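Local coordinates for protein bacteriocin (Streptococcus pyogenes, PDB 2FU2) that probably acts as an immunity protein that protects Streptococcus pyogenes against a bacteriocin, folding as a bundle of antiparallel helices, at residues Glu6-Leu11 and Ser35-Glu40; Ser12-Glu17 and Pro66-Asp71; Gln28-Leu33 and Ser52-Tyr57. One frame throughout, in Å; residues are numbered along the deposited sequence.

Contact 1: Glu6-Leu11 and Ser35-Glu40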
ATOM      1  N   GLU A   6      10.405  -4.148  -4.302  1.00 31.89           N
ATOM      2  CA  GLU A   6       9.200  -4.742  -4.859  1.00 33.15           C
ATOM      3  C   GLU A   6       8.016  -4.137  -4.110  1.00 32.40           C
ATOM      4  O   GLU A   6       6.988  -3.822  -4.720  1.00 32.83           O
ATOM      5  CB  GLU A   6       9.204  -6.282  -4.735  1.00 32.25           C
ATOM      6  CG  GLU A   6      10.280  -6.917  -5.545  1.00 34.75           C
ATOM      7  CD  GLU A   6      10.525  -8.433  -5.285  1.00 34.91           C
ATOM      8  OE1 GLU A   6      10.683  -8.854  -4.109  1.00 36.20           O
ATOM      9  OE2 GLU A   6      10.609  -9.191  -6.286  1.00 36.26           O
ATOM     10  N   ILE A   7       8.156  -3.972  -2.795  1.00 31.01           N
ATOM     11  CA  ILE A   7       7.071  -3.368  -2.008  1.00 30.52           C
ATOM     12  C   ILE A   7       6.895  -1.869  -2.375  1.00 30.86           C
ATOM     13  O   ILE A   7       5.748  -1.378  -2.532  1.00 30.45           O
ATOM     14  CB  ILE A   7       7.287  -3.596  -0.495  1.00 30.86           C
ATOM     15  CG1 ILE A   7       7.428  -5.119  -0.230  1.00 28.77           C
ATOM     16  CG2 ILE A   7       6.169  -2.839   0.397  1.00 29.29           C
ATOM     17  CD1 ILE A   7       7.537  -5.480   1.177  1.00 26.71           C
ATOM     18  N   LEU A   8       8.013  -1.175  -2.556  1.00 29.53           N
ATOM     19  CA  LEU A   8       7.971   0.232  -2.930  1.00 30.42           C
ATOM     20  C   LEU A   8       7.294   0.373  -4.292  1.00 30.67           C
ATOM     21  O   LEU A   8       6.373   1.204  -4.447  1.00 30.46           O
ATOM     22  CB  LEU A   8       9.358   0.841  -2.940  1.00 29.58           C
ATOM     23  CG  LEU A   8       9.483   2.351  -3.261  1.00 33.32           C
ATOM     24  CD1 LEU A   8       8.680   3.325  -2.357  1.00 29.74           C
ATOM     25  CD2 LEU A   8      10.984   2.768  -3.209  1.00 32.50           C
ATOM     26  N   ASP A   9       7.683  -0.479  -5.257  1.00 29.74           N
ATOM     27  CA  ASP A   9       7.023  -0.445  -6.540  1.00 30.28           C
ATOM     28  C   ASP A   9       5.503  -0.764  -6.494  1.00 31.44           C
ATOM     29  O   ASP A   9       4.679  -0.010  -7.099  1.00 32.46           O
ATOM     30  CB  ASP A   9       7.734  -1.350  -7.541  1.00 30.14           C
ATOM     31  CG  ASP A   9       9.089  -0.797  -7.974  1.00 29.09           C
ATOM     32  OD1 ASP A   9       9.384   0.372  -7.660  1.00 27.71           O
ATOM     33  OD2 ASP A   9       9.857  -1.553  -8.612  1.00 25.74           O
ATOM     34  N   ALA A  10       5.140  -1.855  -5.775  1.00 31.15           N
ATOM     35  CA  ALA A  10       3.757  -2.164  -5.464  1.00 31.02           C
ATOM     36  C   ALA A  10       2.972  -1.008  -4.843  1.00 30.56           C
ATOM     37  O   ALA A  10       1.832  -0.754  -5.268  1.00 31.53           O
ATOM     38  CB  ALA A  10       3.644  -3.438  -4.590  1.00 31.48           C
ATOM     39  N   LEU A  11       3.534  -0.315  -3.859  1.00 29.30           N
ATOM     40  CA  LEU A  11       2.920   0.976  -3.387  1.00 28.21           C
ATOM     41  C   LEU A  11       2.710   1.974  -4.489  1.00 28.96           C
ATOM     42  O   LEU A  11       1.656   2.652  -4.493  1.00 28.57           O
ATOM     43  CB  LEU A  11       3.774   1.679  -2.352  1.00 25.99           C
ATOM     44  CG  LEU A  11       3.665   0.897  -1.069  1.00 26.36           C
ATOM     45  CD1 LEU A  11       4.875   1.016  -0.209  1.00 28.23           C
ATOM     46  CD2 LEU A  11       2.384   1.353  -0.286  1.00 23.50           C
ATOM     47  N   SER A  35       6.985   7.037   0.973  1.00 35.42           N
ATOM     48  CA  SER A  35       8.116   7.909   1.283  1.00 35.87           C
ATOM     49  C   SER A  35       8.936   7.412   2.455  1.00 36.21           C
ATOM     50  O   SER A  35      10.160   7.583   2.471  1.00 36.00           O
ATOM     51  CB  SER A  35       7.681   9.329   1.597  1.00 36.31           C
ATOM     52  OG  SER A  35       6.746   9.738   0.607  1.00 41.98           O
ATOM     53  N   GLN A  36       8.276   6.848   3.459  1.00 35.89           N
ATOM     54  CA  GLN A  36       9.002   6.362   4.608  1.00 36.43           C
ATOM     55  C   GLN A  36       9.889   5.186   4.202  1.00 36.18           C
ATOM     56  O   GLN A  36      11.035   5.089   4.614  1.00 34.62           O
ATOM     57  CB  GLN A  36       8.034   6.017   5.732  1.00 35.03           C
ATOM     58  CG  GLN A  36       8.713   5.347   6.928  1.00 37.52           C
ATOM     59  CD  GLN A  36       7.711   4.890   8.037  1.00 39.50           C
ATOM     60  OE1 GLN A  36       8.084   4.127   8.968  1.00 41.50           O
ATOM     61  NE2 GLN A  36       6.445   5.351   7.936  1.00 38.95           N
ATOM     62  N   LEU A  37       9.334   4.292   3.394  1.00 36.69           N
ATOM     63  CA  LEU A  37      10.052   3.154   2.837  1.00 38.03           C
ATOM     64  C   LEU A  37      11.238   3.631   2.024  1.00 39.32           C
ATOM     65  O   LEU A  37      12.384   3.250   2.265  1.00 39.39           O
ATOM     66  CB  LEU A  37       9.153   2.390   1.878  1.00 36.53           C
ATOM     67  CG  LEU A  37       9.156   0.870   1.856  1.00 37.34           C
ATOM     68  CD1 LEU A  37       8.570   0.364   0.561  1.00 37.49           C
ATOM     69  CD2 LEU A  37      10.514   0.266   2.088  1.00 36.00           C
ATOM     70  N   GLU A  38      10.960   4.445   1.029  1.00 40.87           N
ATOM     71  CA  GLU A  38      12.042   4.958   0.225  1.00 43.83           C
ATOM     72  C   GLU A  38      13.162   5.532   1.082  1.00 45.07           C
ATOM     73  O   GLU A  38      14.343   5.258   0.840  1.00 45.44           O
ATOM     74  CB  GLU A  38      11.522   6.015  -0.703  1.00 44.14           C
ATOM     75  CG  GLU A  38      12.475   6.323  -1.807  1.00 47.95           C
ATOM     76  CD  GLU A  38      11.748   7.030  -2.908  1.00 53.32           C
ATOM     77  OE1 GLU A  38      10.638   7.557  -2.613  1.00 54.77           O
ATOM     78  OE2 GLU A  38      12.271   7.052  -4.049  1.00 55.94           O
ATOM     79  N   LYS A  39      12.786   6.334   2.077  1.00 46.04           N
ATOM     80  CA  LYS A  39      13.741   7.039   2.916  1.00 47.85           C
ATOM     81  C   LYS A  39      14.464   6.057   3.843  1.00 47.67           C
ATOM     82  O   LYS A  39      15.652   5.870   3.690  1.00 48.31           O
ATOM     83  CB  LYS A  39      13.070   8.179   3.706  1.00 47.56           C
ATOM     84  CG  LYS A  39      13.904   8.714   4.913  1.00 50.59           C
ATOM     85  CD  LYS A  39      13.000   9.361   6.021  1.00 50.52           C
ATOM     86  CE  LYS A  39      11.888   8.394   6.538  1.00 53.00           C
ATOM     87  NZ  LYS A  39      10.611   9.030   7.057  1.00 53.35           N
ATOM     88  N   GLU A  40      13.755   5.425   4.782  1.00 47.51           N
ATOM     89  CA  GLU A  40      14.378   4.596   5.828  1.00 46.80           C
ATOM     90  C   GLU A  40      14.552   3.131   5.441  1.00 45.49           C
ATOM     91  O   GLU A  40      15.229   2.399   6.162  1.00 45.81           O
ATOM     92  CB  GLU A  40      13.527   4.607   7.106  1.00 47.08           C
ATOM     93  CG  GLU A  40      13.629   5.825   8.051  1.00 49.51           C
ATOM     94  CD  GLU A  40      12.504   5.848   9.137  1.00 49.78           C
ATOM     95  OE1 GLU A  40      11.747   4.848   9.287  1.00 51.51           O
ATOM     96  OE2 GLU A  40      12.392   6.873   9.852  1.00 52.97           O
TER
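A leucine-centred, essentially apolar contact joins the first long helix, 4-15, to the second, 24-40, near one end of a small all-helical domain. The short axes of segments 6-11 and 35-40 run nearly antiparallel, at 152°, and come within 10.0 Å of each other. Nearly everything turns on one methyl group. Leu37 reaches across tip first, and its CD1 enters the shallow hollow formed by the neighbours Ile7 and Leu8 and, one turn on, Leu11. At the bottom of this hollow Leu37 CD1 lies on the backbone itself, 3.5 Å from Leu8 N. The walls are Leu8 CB, 3.6 Å from Leu37 CD1, with Ile7 CG2 at 4.0 Å and Leu11 CD1 at 3.8 Å from the same methyl. With Leu37 placed so, its chi1 is -139°, well off a staggered position, consistent with some torsional strain.

Leu8 returns the approach by sliding past Leu37 in the opposite direction. Its CG stands anti to the backbone N (chi1 -177°). At the flank, Leu8 CD2 lies obliquely against the aliphatic part of Glu38, 4.1 Å from Glu38 CG. The chain of Glu38 runs on extended, so its methylenes roof the edge of the apolar patch while the residue as a whole remains exposed. Ile7 and Leu37 both touch Met42 in the connecting loop, and Leu11 continues the apolar surface to Leu72 and Ile50 on the other two long helices. Apolar interlocking of antiparallel long helices that follow each other in the chain, here 4-15 and 24-40, is characteristic of an up-and-down four-helix bundle.

Contact 2: Ser12-Glu17 and Pro66-Asp71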
ATOM      1  N   SER A  12       3.666   2.073  -5.429  1.00 30.21           N
ATOM      2  CA  SER A  12       3.584   3.129  -6.448  1.00 32.27           C
ATOM      3  C   SER A  12       2.480   2.786  -7.425  1.00 32.78           C
ATOM      4  O   SER A  12       1.767   3.681  -7.910  1.00 33.89           O
ATOM      5  CB  SER A  12       4.902   3.316  -7.212  1.00 32.80           C
ATOM      6  OG  SER A  12       5.865   3.788  -6.293  1.00 36.04           O
ATOM      7  N   LYS A  13       2.382   1.487  -7.724  1.00 32.76           N
ATOM      8  CA  LYS A  13       1.332   0.943  -8.576  1.00 32.25           C
ATOM      9  C   LYS A  13      -0.039   1.235  -7.994  1.00 31.76           C
ATOM     10  O   LYS A  13      -0.917   1.715  -8.688  1.00 33.11           O
ATOM     11  CB  LYS A  13       1.502  -0.555  -8.755  1.00 30.82           C
ATOM     12  CG  LYS A  13       0.767  -1.045 -10.035  1.00 34.05           C
ATOM     13  CD  LYS A  13       0.607  -2.536 -10.084  1.00 36.49           C
ATOM     14  CE  LYS A  13       1.412  -3.057 -11.146  1.00 40.28           C
ATOM     15  NZ  LYS A  13       1.183  -2.059 -12.218  1.00 44.89           N
ATOM     16  N   VAL A  14      -0.224   0.942  -6.720  1.00 31.54           N
ATOM     17  CA  VAL A  14      -1.461   1.334  -6.019  1.00 31.65           C
ATOM     18  C   VAL A  14      -1.717   2.872  -6.042  1.00 32.99           C
ATOM     19  O   VAL A  14      -2.814   3.354  -6.443  1.00 34.08           O
ATOM     20  CB  VAL A  14      -1.456   0.821  -4.553  1.00 30.90           C
ATOM     21  CG1 VAL A  14      -2.559   1.465  -3.765  1.00 28.99           C
ATOM     22  CG2 VAL A  14      -1.566  -0.719  -4.531  1.00 26.34           C
ATOM     23  N   TYR A  15      -0.710   3.629  -5.638  1.00 31.80           N
ATOM     24  CA  TYR A  15      -0.781   5.100  -5.702  1.00 32.26           C
ATOM     25  C   TYR A  15      -1.272   5.626  -7.067  1.00 32.94           C
ATOM     26  O   TYR A  15      -2.128   6.457  -7.105  1.00 32.33           O
ATOM     27  CB  TYR A  15       0.589   5.692  -5.324  1.00 31.46           C
ATOM     28  CG  TYR A  15       0.699   7.188  -5.448  1.00 31.16           C
ATOM     29  CD1 TYR A  15       0.335   8.012  -4.399  1.00 28.73           C
ATOM     30  CD2 TYR A  15       1.254   7.760  -6.594  1.00 30.38           C
ATOM     31  CE1 TYR A  15       0.397   9.356  -4.516  1.00 30.81           C
ATOM     32  CE2 TYR A  15       1.375   9.134  -6.723  1.00 31.63           C
ATOM     33  CZ  TYR A  15       0.938   9.937  -5.675  1.00 31.61           C
ATOM     34  OH  TYR A  15       1.036  11.304  -5.790  1.00 31.74           O
ATOM     35  N   SER A  16      -0.715   5.126  -8.178  1.00 33.23           N
ATOM     36  CA  SER A  16      -1.108   5.594  -9.498  1.00 34.95           C
ATOM     37  C   SER A  16      -2.569   5.277  -9.873  1.00 35.15           C
ATOM     38  O   SER A  16      -2.998   5.745 -10.916  1.00 34.71           O
ATOM     39  CB  SER A  16      -0.169   5.030 -10.601  1.00 34.47           C
ATOM     40  OG  SER A  16      -0.350   3.596 -10.720  1.00 40.95           O
ATOM     41  N   GLU A  17      -3.310   4.490  -9.056  1.00 35.39           N
ATOM     42  CA  GLU A  17      -4.643   4.033  -9.422  1.00 36.23           C
ATOM     43  C   GLU A  17      -5.621   5.197  -9.350  1.00 36.95           C
ATOM     44  O   GLU A  17      -5.689   5.876  -8.314  1.00 37.78           O
ATOM     45  CB  GLU A  17      -5.131   2.931  -8.463  1.00 36.29           C
ATOM     46  CG  GLU A  17      -4.495   1.571  -8.679  1.00 37.48           C
ATOM     47  CD  GLU A  17      -4.993   0.870  -9.950  1.00 41.39           C
ATOM     48  OE1 GLU A  17      -6.071   1.196 -10.512  1.00 41.45           O
ATOM     49  OE2 GLU A  17      -4.306  -0.051 -10.385  1.00 42.47           O
ATOM     50  N   PRO A  66      -8.860  -2.726  -7.175  1.00 33.26           N
ATOM     51  CA  PRO A  66      -8.046  -3.111  -8.333  1.00 32.13           C
ATOM     52  C   PRO A  66      -7.008  -4.194  -7.950  1.00 32.25           C
ATOM     53  O   PRO A  66      -6.645  -4.303  -6.752  1.00 31.87           O
ATOM     54  CB  PRO A  66      -7.360  -1.805  -8.698  1.00 32.14           C
ATOM     55  CG  PRO A  66      -8.220  -0.736  -8.098  1.00 31.99           C
ATOM     56  CD  PRO A  66      -8.745  -1.291  -6.853  1.00 32.11           C
ATOM     57  N   LYS A  67      -6.531  -4.963  -8.937  1.00 31.23           N
ATOM     58  CA  LYS A  67      -5.578  -6.036  -8.698  1.00 31.57           C
ATOM     59  C   LYS A  67      -4.386  -5.555  -7.870  1.00 31.14           C
ATOM     60  O   LYS A  67      -3.926  -6.267  -6.967  1.00 29.84           O
ATOM     61  CB  LYS A  67      -5.097  -6.680 -10.025  1.00 31.91           C
ATOM     62  CG  LYS A  67      -4.047  -7.867  -9.899  1.00 33.04           C
ATOM     63  CD  LYS A  67      -3.992  -8.928 -11.067  1.00 33.71           C
ATOM     64  CE  LYS A  67      -3.821  -8.321 -12.530  1.00 39.56           C
ATOM     65  NZ  LYS A  67      -3.575  -9.235 -13.799  1.00 36.51           N
ATOM     66  N   SER A  68      -3.899  -4.343  -8.176  1.00 30.85           N
ATOM     67  CA  SER A  68      -2.681  -3.838  -7.533  1.00 31.09           C
ATOM     68  C   SER A  68      -2.803  -3.778  -6.015  1.00 29.98           C
ATOM     69  O   SER A  68      -1.843  -3.969  -5.287  1.00 30.10           O
ATOM     70  CB  SER A  68      -2.304  -2.465  -8.092  1.00 31.05           C
ATOM     71  OG  SER A  68      -3.325  -1.513  -7.871  1.00 33.34           O
ATOM     72  N   ILE A  69      -4.003  -3.544  -5.543  1.00 30.96           N
ATOM     73  CA  ILE A  69      -4.293  -3.447  -4.100  1.00 31.86           C
ATOM     74  C   ILE A  69      -4.138  -4.817  -3.485  1.00 31.63           C
ATOM     75  O   ILE A  69      -3.466  -4.999  -2.465  1.00 31.07           O
ATOM     76  CB  ILE A  69      -5.680  -2.853  -3.897  1.00 32.65           C
ATOM     77  CG1 ILE A  69      -5.679  -1.413  -4.461  1.00 34.81           C
ATOM     78  CG2 ILE A  69      -6.142  -2.942  -2.410  1.00 33.52           C
ATOM     79  CD1 ILE A  69      -6.074  -0.307  -3.492  1.00 38.57           C
ATOM     80  N   PHE A  70      -4.699  -5.799  -4.153  1.00 31.58           N
ATOM     81  CA  PHE A  70      -4.519  -7.169  -3.707  1.00 32.18           C
ATOM     82  C   PHE A  70      -3.091  -7.657  -3.832  1.00 32.53           C
ATOM     83  O   PHE A  70      -2.627  -8.428  -2.969  1.00 32.60           O
ATOM     84  CB  PHE A  70      -5.467  -8.092  -4.440  1.00 32.82           C
ATOM     85  CG  PHE A  70      -6.917  -7.965  -3.983  1.00 34.33           C
ATOM     86  CD1 PHE A  70      -7.308  -8.378  -2.696  1.00 35.11           C
ATOM     87  CD2 PHE A  70      -7.892  -7.421  -4.844  1.00 32.83           C
ATOM     88  CE1 PHE A  70      -8.686  -8.258  -2.278  1.00 38.49           C
ATOM     89  CE2 PHE A  70      -9.240  -7.322  -4.460  1.00 31.59           C
ATOM     90  CZ  PHE A  70      -9.645  -7.727  -3.185  1.00 33.49           C
ATOM     91  N   ASP A  71      -2.409  -7.251  -4.913  1.00 31.41           N
ATOM     92  CA  ASP A  71      -1.015  -7.539  -5.081  1.00 31.64           C
ATOM     93  C   ASP A  71      -0.121  -7.013  -3.926  1.00 31.39           C
ATOM     94  O   ASP A  71       0.570  -7.789  -3.265  1.00 31.92           O
ATOM     95  CB  ASP A  71      -0.524  -6.947  -6.402  1.00 32.97           C
ATOM     96  CG  ASP A  71      -0.978  -7.736  -7.619  1.00 36.12           C
ATOM     97  OD1 ASP A  71      -1.592  -8.828  -7.509  1.00 41.36           O
ATOM     98  OD2 ASP A  71      -0.718  -7.216  -8.720  1.00 40.06           O
TER
HETATM   99  O   HOH W   1      -4.744  -2.815 -10.567  1.00 36.91           O
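Where segment 12-17 meets segment 66-71, a tight inner side, a valine on backbone and isoleucine, gives way to a polar, partly hydrated margin. Val14 forms the tight part. Val14 CG2, anti to the carbonyl carbon, presses on the backbone of the opposite helix, 3.3 Å from Ser68 O, while Val14 CG1 meets Ile69 CD1 at 3.9 Å, the two side chains crossing at about a right angle.

Outward from this, Ser68 holds OG in the crowded position between its own N and carbonyl carbon (chi1 60°) and gives a hydrogen bond of 3.1 Å to Glu17 OE2, arriving from above the carboxylate plane. A water lies beside this bond: it donates to Glu17 OE2 over 2.8 Å and accepts from Ser68 N over 3.0 Å. The carboxylate, its other oxygen against the ring of Pro66, is thus tied directly and through water to the first turn of helix 67-78, a placement that would be favourable for a negative charge. Lys13 is looser still. Lys13 CD rests 3.5 Å from Ser68 CB, but the chain then bends, and Lys13 NZ stops 6.5 Å from Asp71 OD2, so that any attraction there acts at a distance.

Deeper in, Val14 and Ile69 share Ile20 of the short helix 18-21, and Ile69 goes on to Ile54, Tyr57 and Ile58 of helix 44-60.

Contact 3: Gln28-Leu33 and Ser52-Tyr57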
ATOM      1  N   GLN A  28      -2.789  10.091   0.131  1.00 32.07           N
ATOM      2  CA  GLN A  28      -1.782  10.680   1.019  1.00 32.33           C
ATOM      3  C   GLN A  28      -1.125   9.617   1.914  1.00 31.83           C
ATOM      4  O   GLN A  28       0.080   9.533   2.054  1.00 32.26           O
ATOM      5  CB  GLN A  28      -2.461  11.727   1.900  1.00 33.20           C
ATOM      6  CG  GLN A  28      -1.478  12.507   2.794  1.00 36.36           C
ATOM      7  CD  GLN A  28      -2.191  13.501   3.641  1.00 41.27           C
ATOM      8  OE1 GLN A  28      -3.244  14.054   3.245  1.00 42.43           O
ATOM      9  NE2 GLN A  28      -1.659  13.732   4.824  1.00 39.55           N
ATOM     10  N   ALA A  29      -1.964   8.802   2.521  1.00 30.69           N
ATOM     11  CA  ALA A  29      -1.536   7.635   3.261  1.00 30.53           C
ATOM     12  C   ALA A  29      -0.539   6.768   2.478  1.00 30.76           C
ATOM     13  O   ALA A  29       0.599   6.486   2.959  1.00 30.17           O
ATOM     14  CB  ALA A  29      -2.760   6.820   3.700  1.00 29.31           C
ATOM     15  N   ILE A  30      -0.937   6.334   1.287  1.00 30.64           N
ATOM     16  CA  ILE A  30       0.003   5.527   0.472  1.00 31.37           C
ATOM     17  C   ILE A  30       1.292   6.321   0.193  1.00 31.99           C
ATOM     18  O   ILE A  30       2.447   5.801   0.325  1.00 31.96           O
ATOM     19  CB  ILE A  30      -0.661   5.026  -0.869  1.00 32.17           C
ATOM     20  CG1 ILE A  30      -1.856   4.067  -0.593  1.00 30.21           C
ATOM     21  CG2 ILE A  30       0.424   4.473  -1.864  1.00 31.03           C
ATOM     22  CD1 ILE A  30      -1.432   2.793   0.150  1.00 31.86           C
ATOM     23  N   PHE A  31       1.095   7.604  -0.112  1.00 31.66           N
ATOM     24  CA  PHE A  31       2.194   8.454  -0.447  1.00 31.03           C
ATOM     25  C   PHE A  31       3.180   8.512   0.742  1.00 31.34           C
ATOM     26  O   PHE A  31       4.411   8.494   0.555  1.00 30.65           O
ATOM     27  CB  PHE A  31       1.700   9.834  -0.851  1.00 31.02           C
ATOM     28  CG  PHE A  31       2.786  10.857  -0.846  1.00 34.04           C
ATOM     29  CD1 PHE A  31       3.750  10.865  -1.847  1.00 32.56           C
ATOM     30  CD2 PHE A  31       2.897  11.760   0.213  1.00 37.08           C
ATOM     31  CE1 PHE A  31       4.809  11.783  -1.826  1.00 33.22           C
ATOM     32  CE2 PHE A  31       3.957  12.719   0.248  1.00 36.04           C
ATOM     33  CZ  PHE A  31       4.908  12.709  -0.779  1.00 34.64           C
ATOM     34  N   GLU A  32       2.647   8.563   1.959  1.00 30.46           N
ATOM     35  CA  GLU A  32       3.493   8.721   3.118  1.00 30.89           C
ATOM     36  C   GLU A  32       4.249   7.466   3.493  1.00 30.58           C
ATOM     37  O   GLU A  32       5.388   7.521   3.872  1.00 30.85           O
ATOM     38  CB  GLU A  32       2.689   9.203   4.308  1.00 29.54           C
ATOM     39  CG  GLU A  32       2.272  10.607   4.165  1.00 34.48           C
ATOM     40  CD  GLU A  32       1.668  11.219   5.446  1.00 42.53           C
ATOM     41  OE1 GLU A  32       1.986  10.727   6.568  1.00 45.56           O
ATOM     42  OE2 GLU A  32       0.900  12.214   5.327  1.00 43.47           O
ATOM     43  N   LEU A  33       3.569   6.334   3.427  1.00 31.20           N
ATOM     44  CA  LEU A  33       4.167   5.058   3.641  1.00 32.03           C
ATOM     45  C   LEU A  33       5.278   4.824   2.594  1.00 32.30           C
ATOM     46  O   LEU A  33       6.421   4.452   2.959  1.00 31.26           O
ATOM     47  CB  LEU A  33       3.072   3.968   3.587  1.00 32.34           C
ATOM     48  CG  LEU A  33       1.978   4.193   4.653  1.00 34.22           C
ATOM     49  CD1 LEU A  33       0.810   3.167   4.677  1.00 30.18           C
ATOM     50  CD2 LEU A  33       2.620   4.249   6.057  1.00 37.60           C
ATOM     51  N   SER A  52      -2.400  -2.568   7.648  1.00 28.52           N
ATOM     52  CA  SER A  52      -3.573  -1.972   8.235  1.00 30.36           C
ATOM     53  C   SER A  52      -4.267  -1.068   7.232  1.00 31.49           C
ATOM     54  O   SER A  52      -5.504  -1.114   7.147  1.00 32.04           O
ATOM     55  CB  SER A  52      -3.233  -1.138   9.470  1.00 30.00           C
ATOM     56  OG  SER A  52      -2.716  -1.948  10.540  1.00 33.96           O
ATOM     57  N   LEU A  53      -3.491  -0.237   6.508  1.00 31.15           N
ATOM     58  CA  LEU A  53      -4.089   0.686   5.535  1.00 31.40           C
ATOM     59  C   LEU A  53      -4.778  -0.084   4.367  1.00 31.52           C
ATOM     60  O   LEU A  53      -5.923   0.206   4.009  1.00 32.33           O
ATOM     61  CB  LEU A  53      -3.044   1.705   5.034  1.00 31.03           C
ATOM     62  CG  LEU A  53      -3.495   2.710   3.987  1.00 29.82           C
ATOM     63  CD1 LEU A  53      -4.461   3.700   4.613  1.00 27.19           C
ATOM     64  CD2 LEU A  53      -2.346   3.448   3.326  1.00 32.55           C
ATOM     65  N   ILE A  54      -4.117  -1.113   3.835  1.00 31.44           N
ATOM     66  CA  ILE A  54      -4.679  -1.907   2.748  1.00 31.10           C
ATOM     67  C   ILE A  54      -5.849  -2.766   3.208  1.00 30.41           C
ATOM     68  O   ILE A  54      -6.871  -2.823   2.517  1.00 30.82           O
ATOM     69  CB  ILE A  54      -3.587  -2.752   2.003  1.00 31.36           C
ATOM     70  CG1 ILE A  54      -2.472  -1.851   1.461  1.00 33.36           C
ATOM     71  CG2 ILE A  54      -4.205  -3.457   0.817  1.00 31.28           C
ATOM     72  CD1 ILE A  54      -2.974  -0.856   0.339  1.00 33.02           C
ATOM     73  N   ASN A  55      -5.753  -3.390   4.380  1.00 29.38           N
ATOM     74  CA  ASN A  55      -6.971  -4.042   4.940  1.00 30.00           C
ATOM     75  C   ASN A  55      -8.159  -3.088   4.977  1.00 30.78           C
ATOM     76  O   ASN A  55      -9.263  -3.464   4.539  1.00 30.84           O
ATOM     77  CB  ASN A  55      -6.742  -4.621   6.323  1.00 28.15           C
ATOM     78  CG  ASN A  55      -5.741  -5.702   6.301  1.00 29.05           C
ATOM     79  OD1 ASN A  55      -5.398  -6.219   5.229  1.00 28.60           O
ATOM     80  ND2 ASN A  55      -5.257  -6.079   7.462  1.00 29.27           N
ATOM     81  N   GLN A  56      -7.912  -1.867   5.492  1.00 30.97           N
ATOM     82  CA  GLN A  56      -8.903  -0.835   5.632  1.00 32.21           C
ATOM     83  C   GLN A  56      -9.470  -0.490   4.263  1.00 32.07           C
ATOM     84  O   GLN A  56     -10.673  -0.386   4.108  1.00 32.35           O
ATOM     85  CB  GLN A  56      -8.270   0.385   6.274  1.00 32.67           C
ATOM     86  CG  GLN A  56      -8.960   1.722   5.950  1.00 34.94           C
ATOM     87  CD  GLN A  56      -8.442   2.902   6.792  1.00 34.23           C
ATOM     88  OE1 GLN A  56      -7.235   3.074   6.990  1.00 38.19           O
ATOM     89  NE2 GLN A  56      -9.348   3.714   7.272  1.00 34.67           N
ATOM     90  N   TYR A  57      -8.600  -0.342   3.251  1.00 32.16           N
ATOM     91  CA  TYR A  57      -9.093  -0.050   1.903  1.00 31.50           C
ATOM     92  C   TYR A  57      -9.990  -1.210   1.380  1.00 31.81           C
ATOM     93  O   TYR A  57     -11.163  -1.020   0.902  1.00 30.22           O
ATOM     94  CB  TYR A  57      -7.945   0.225   0.940  1.00 30.90           C
ATOM     95  CG  TYR A  57      -8.486   0.656  -0.345  1.00 30.75           C
ATOM     96  CD1 TYR A  57      -8.642   1.998  -0.619  1.00 29.31           C
ATOM     97  CD2 TYR A  57      -8.970  -0.289  -1.266  1.00 33.72           C
ATOM     98  CE1 TYR A  57      -9.242   2.424  -1.830  1.00 32.76           C
ATOM     99  CE2 TYR A  57      -9.571   0.110  -2.484  1.00 35.22           C
ATOM    100  CZ  TYR A  57      -9.705   1.478  -2.762  1.00 34.15           C
ATOM    101  OH  TYR A  57     -10.296   1.895  -3.936  1.00 33.17           O
TER
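One bump and one hollow define the meeting of helices 24-40 and 44-60 in the interior of the domain. The bump is Leu53. Its CG lies anti to the backbone N (chi1 178°), so the isobutyl group stands straight out from segment 52-57 and drives CD2 between two turns of the helix opposite. Three walls of the hollow belong to segment 28-33, Ala29, Ile30 and Leu33, and Phe26 of the same helix completes it. Leu53 CD2 is 3.4 Å from Ala29 CB, 3.4 Å from Ile30 CD1 and 3.4 Å from Leu33 CD1, all closer than usual carbon-carbon contact, so the methyl is wedged firmly from three directions. The walls differ in shape. Ala29 is low, and the second methyl of the bump, Leu53 CD1, settles over it at 3.7 Å from Ala29 CB. Ile30 and Leu33 are taller and reach across obliquely to grip CD2 from the flanks.

A second, softer touch lies beside this one on the core side. Ile30 and Ile54 cross at about a right angle and meet tip to tip, their CD1 atoms 4.0 Å apart. Ile54 then leans on Leu72 of helix 67-78 and Ile30 on Leu11 of helix 4-15, which carries the interface into the centre of the fold. On the outer face of helix 24-40, Gln28 NE2 bonds to Glu32 OE2 at 3.0 Å, almost straight at 171°.

The segment axes are 11.2 Å apart and antiparallel at 158°. Leu53 thus sits among Phe26, Ala29, Ile30 and Leu33. This diamond of residues is the socket of classical knobs-into-holes packing, here between consecutive helices of an antiparallel bundle.

How the contacts relate
Contacts 1 and 3 apply the same principle twice: one leucine knob from one helix, three walls from the segment opposite on an antiparallel partner. They divide helix 24-40 between them, which gives the knob in contact 1 and the hollow in contact 3. Contact 3 is the most central, contact 1 lies toward one end of the bundle, and contact 2, partly buried, is where a hydrogen bond and a water accompany the apolar packing. Contacts 1 and 2 use adjoining parts of helix 4-15. Contact 3 is nested within the chain loop that contact 2 closes, and Tyr15 against Ile30 helps to join the two into one core.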